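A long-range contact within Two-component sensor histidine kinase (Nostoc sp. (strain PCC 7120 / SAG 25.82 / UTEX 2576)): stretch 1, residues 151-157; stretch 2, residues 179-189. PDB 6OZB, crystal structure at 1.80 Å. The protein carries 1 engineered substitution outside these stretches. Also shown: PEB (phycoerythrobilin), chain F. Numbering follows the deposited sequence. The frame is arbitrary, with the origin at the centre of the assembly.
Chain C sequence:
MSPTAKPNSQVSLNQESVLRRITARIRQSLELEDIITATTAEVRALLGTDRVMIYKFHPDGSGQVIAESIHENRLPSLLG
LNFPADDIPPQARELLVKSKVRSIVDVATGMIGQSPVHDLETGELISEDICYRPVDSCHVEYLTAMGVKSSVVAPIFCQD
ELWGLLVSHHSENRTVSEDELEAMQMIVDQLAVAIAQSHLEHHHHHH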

# COMPACT_ATOMS: atom_id res chain seq x y z
N SER C 151 -1.32 7.77 -14.47
CA SER C 151 -1.41 9.22 -14.30
C SER C 151 -0.50 9.65 -13.16
O SER C 151 -0.44 8.98 -12.13
CB SER C 151 -2.84 9.63 -14.01
OG SER C 151 -2.94 11.00 -13.74
N VAL C 152 0.22 10.75 -13.34
CA VAL C 152 1.05 11.32 -12.27
C VAL C 152 0.78 12.81 -12.23
O VAL C 152 0.85 13.48 -13.27
CB VAL C 152 2.55 11.08 -12.48
CG1 VAL C 152 3.36 11.62 -11.28
CG2 VAL C 152 2.86 9.61 -12.65
N VAL C 153 0.44 13.32 -11.05
CA VAL C 153 0.08 14.73 -10.88
C VAL C 153 0.87 15.37 -9.74
O VAL C 153 0.98 14.81 -8.67
CB VAL C 153 -1.42 14.86 -10.59
CG1 VAL C 153 -1.81 16.29 -10.27
CG2 VAL C 153 -2.22 14.36 -11.79
N ALA C 154 1.43 16.55 -10.01
CA ALA C 154 2.03 17.37 -8.97
C ALA C 154 1.47 18.78 -9.05
O ALA C 154 1.39 19.36 -10.14
CB ALA C 154 3.54 17.41 -9.13
N PRO C 155 1.07 19.35 -7.91
CA PRO C 155 0.48 20.69 -7.89
C PRO C 155 1.51 21.77 -8.10
O PRO C 155 2.66 21.61 -7.70
CB PRO C 155 -0.13 20.79 -6.49
CG PRO C 155 0.68 19.89 -5.67
CD PRO C 155 1.09 18.75 -6.56
N ILE C 156 1.05 22.86 -8.69
CA ILE C 156 1.84 24.08 -8.87
C ILE C 156 1.24 25.16 -7.99
O ILE C 156 0.02 25.45 -8.06
CB ILE C 156 1.80 24.52 -10.34
CG1 ILE C 156 2.28 23.40 -11.27
CG2 ILE C 156 2.62 25.79 -10.57
CD1 ILE C 156 1.91 23.65 -12.73
N PHE C 157 2.08 25.80 -7.19
CA PHE C 157 1.64 26.85 -6.28
C PHE C 157 2.22 28.18 -6.71
O PHE C 157 3.28 28.24 -7.34
CB PHE C 157 2.01 26.55 -4.84
CG PHE C 157 1.16 25.48 -4.21
CD1 PHE C 157 1.45 24.15 -4.38
CD2 PHE C 157 0.04 25.81 -3.47
CE1 PHE C 157 0.66 23.18 -3.83
CE2 PHE C 157 -0.75 24.84 -2.90
CZ PHE C 157 -0.44 23.52 -3.10
N ASP C 179 12.41 9.05 -7.60
CA ASP C 179 13.25 9.96 -8.37
C ASP C 179 12.44 10.73 -9.40
O ASP C 179 12.71 11.91 -9.65
CB ASP C 179 14.37 9.20 -9.07
CG ASP C 179 15.52 8.86 -8.13
OD1 ASP C 179 15.43 9.14 -6.91
OD2 ASP C 179 16.53 8.32 -8.63
N GLU C 180 11.47 10.07 -10.02
CA GLU C 180 10.59 10.72 -10.98
C GLU C 180 9.70 11.73 -10.28
O GLU C 180 9.47 12.81 -10.83
CB GLU C 180 9.75 9.72 -11.75
CG GLU C 180 8.72 10.37 -12.68
CD GLU C 180 8.07 9.37 -13.65
OE1 GLU C 180 8.68 8.33 -13.95
OE2 GLU C 180 6.94 9.64 -14.12
N LEU C 181 9.21 11.43 -9.09
CA LEU C 181 8.40 12.43 -8.40
C LEU C 181 9.26 13.61 -8.01
O LEU C 181 8.78 14.73 -8.04
CB LEU C 181 7.73 11.92 -7.12
CG LEU C 181 6.58 10.94 -7.22
CD1 LEU C 181 6.00 10.82 -5.82
CD2 LEU C 181 5.54 11.42 -8.22
N GLU C 182 10.49 13.34 -7.61
CA GLU C 182 11.41 14.39 -7.18
C GLU C 182 11.66 15.32 -8.36
O GLU C 182 11.69 16.53 -8.20
CB GLU C 182 12.70 13.79 -6.62
CG GLU C 182 13.77 14.81 -6.25
CD GLU C 182 15.08 14.16 -5.85
OE1 GLU C 182 15.06 13.07 -5.24
OE2 GLU C 182 16.15 14.73 -6.17
N ALA C 183 11.84 14.75 -9.55
CA ALA C 183 12.01 15.54 -10.77
C ALA C 183 10.81 16.43 -11.04
O ALA C 183 10.97 17.62 -11.34
CB ALA C 183 12.25 14.64 -11.96
N MET C 184 9.61 15.87 -10.97
CA MET C 184 8.39 16.64 -11.16
C MET C 184 8.30 17.77 -10.14
O MET C 184 7.86 18.88 -10.45
CB MET C 184 7.17 15.72 -11.11
CG MET C 184 7.08 14.89 -12.35
SD MET C 184 5.67 13.83 -12.31
CE MET C 184 4.36 14.96 -12.77
N GLN C 185 8.75 17.49 -8.92
CA GLN C 185 8.64 18.48 -7.83
C GLN C 185 9.55 19.67 -8.10
O GLN C 185 9.18 20.82 -7.88
CB GLN C 185 8.98 17.86 -6.49
CG GLN C 185 8.73 18.84 -5.29
CD GLN C 185 7.28 19.22 -5.17
OE1 GLN C 185 6.41 18.36 -5.08
NE2 GLN C 185 6.99 20.51 -5.20
N MET C 186 10.75 19.40 -8.58
CA MET C 186 11.68 20.48 -8.91
C MET C 186 11.14 21.30 -10.08
O MET C 186 11.29 22.52 -10.11
CB MET C 186 13.08 19.93 -9.20
CG MET C 186 13.71 19.19 -8.06
SD MET C 186 15.47 18.97 -8.33
CE MET C 186 15.58 18.91 -10.13
N ILE C 187 10.54 20.64 -11.04
CA ILE C 187 9.95 21.33 -12.18
C ILE C 187 8.79 22.24 -11.76
O ILE C 187 8.71 23.39 -12.20
CB ILE C 187 9.46 20.34 -13.25
CG1 ILE C 187 10.69 19.69 -13.90
CG2 ILE C 187 8.61 21.02 -14.29
CD1 ILE C 187 10.40 18.33 -14.59
N VAL C 188 7.88 21.75 -10.91
CA VAL C 188 6.81 22.65 -10.47
C VAL C 188 7.35 23.75 -9.56
O VAL C 188 6.83 24.86 -9.60
CB VAL C 188 5.62 21.90 -9.79
CG1 VAL C 188 5.02 20.88 -10.78
CG2 VAL C 188 5.98 21.22 -8.50
N ASP C 189 8.41 23.49 -8.78
CA ASP C 189 9.04 24.55 -7.97
C ASP C 189 9.64 25.63 -8.86
O ASP C 189 9.53 26.83 -8.57
CB ASP C 189 10.14 23.99 -7.08
CG ASP C 189 9.59 23.16 -5.90
OD1 ASP C 189 8.36 23.19 -5.65
OD2 ASP C 189 10.41 22.46 -5.25
CHC PEB F . -8.83 15.40 -12.53
NC PEB F . -9.35 14.03 -10.47
C1C PEB F . -8.77 13.66 -9.29
C2C PEB F . -7.51 14.19 -9.21
C3C PEB F . -7.28 14.91 -10.36
C4C PEB F . -8.45 14.80 -11.14
CMC PEB F . -5.97 15.65 -10.58
CAC PEB F . -6.57 13.95 -7.98
CBC PEB F . -5.98 12.55 -8.00
CGC PEB F . -4.84 12.52 -8.99
O1C PEB F . -3.88 13.32 -8.81
O2C PEB F . -4.84 11.71 -9.96
ND PEB F . -6.79 14.77 -13.71
C1D PEB F . -7.68 15.92 -13.25
C2D PEB F . -8.13 16.51 -14.51
C3D PEB F . -7.63 15.82 -15.59
C4D PEB F . -6.78 14.76 -15.20
CMD PEB F . -9.14 17.68 -14.57
CAD PEB F . -8.04 16.12 -17.05
CBD PEB F . -7.07 16.13 -18.02
OD PEB F . -6.16 13.98 -15.90
NA PEB F . -14.18 12.70 -10.99
C1A PEB F . -15.07 12.96 -12.07
C2A PEB F . -16.49 12.80 -11.61
C3A PEB F . -16.44 12.43 -10.13
C4A PEB F . -14.94 12.39 -9.79
CMA PEB F . -17.36 14.06 -11.89
CBA PEB F . -18.58 11.00 -10.03
OA PEB F . -14.70 13.29 -13.19
CHA PEB F . -14.47 12.00 -8.57
CAA PEB F . -17.08 11.11 -9.69
NB PEB F . -11.87 12.66 -8.88
C1B PEB F . -13.00 12.02 -8.19
C2B PEB F . -12.55 11.35 -6.99
C3B PEB F . -11.14 11.56 -6.90
C4B PEB F . -10.67 12.39 -8.07
CHB PEB F . -9.35 12.75 -8.21
CMB PEB F . -13.43 10.60 -6.04
CAB PEB F . -10.23 11.04 -5.81
CBB PEB F . -9.57 9.76 -6.29
CGB PEB F . -8.81 9.22 -5.08
O1B PEB F . -7.84 9.90 -4.63
O2B PEB F . -9.17 8.15 -4.53
O HOH W 1 4.10 21.74 -5.32
O HOH W 2 4.82 24.89 -7.30

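The helix of residues 179-189 lies along the strand of residues 151-157 almost in parallel: the angle between their N-to-C directions is 20°, and the axes approach to 8.2 Å. Together the two stretches bury 366 Å². No hydrogen bond links them directly, so the evidence for what holds them together lies in side-chain packing and in two bridging waters. Three residues carry most of the covered area: Val188 and Val152, with 79 and 70 Å², and Met184, with 58 Å².

Val188 meets the C-terminal half of this strand segment. Its CA-to-CB bond points toward the strand, and with chi1 in the m well at -59° both of its methyl groups lie against the strand. Val188 CG1 lies 4.1 Å from Ala154 CB and 3.8 Å from Ile156 CG1, both apolar contacts; Val188 CG2 makes the closer approach of the two methyls to Pro155 O, at 3.4 Å. The small side chain of Ala154 and the sideways-pointing Ile156 thus flank the same methyl. Here the backbones are also close, at 5.4 Å between Ile156 CA and Val188 CA.

One helical turn earlier, Met184 also points toward the strand. The i to i+4 spacing that brings Met184 and Val188 to the same side is fixed by the helix itself, in which Val188 N donates to Met184 O at 2.9 Å. Met184 has chi values of -73° (m), 180° (t) and 79° (p). This conformation places Met184 SD 3.4 Å from Val152 CG1 and Met184 CE 4.5 Å from Ala154 CB, so the end of the side chain spans two strand residues.

Val152 and Ala154 both point toward the helix, whereas Val153 between them points away, the alternation expected of an extended strand; Val153 CB instead lies 3.4 Å from O1C of the phycoerythrobilin. Besides the sulfur of Met184, Val152 CG1 touches Leu181 CD2 at 3.8 Å. The CA-to-CB bond of Leu181 is directed sideways, but the end of its side chain comes nearer the strand.

Polar links form where water fills the gap. Water 1 donates to Pro155 O at 2.8 Å and accepts from Gln185 NE2 at 3.1 Å; Gln185 NE2 also donates to Asp189 OD1 at 3.0 Å, tying the amide along the helix. Water 2 accepts from Phe157 N at 2.9 Å and donates to Val188 O at 3.1 Å, joining the two backbones beside the apolar packing.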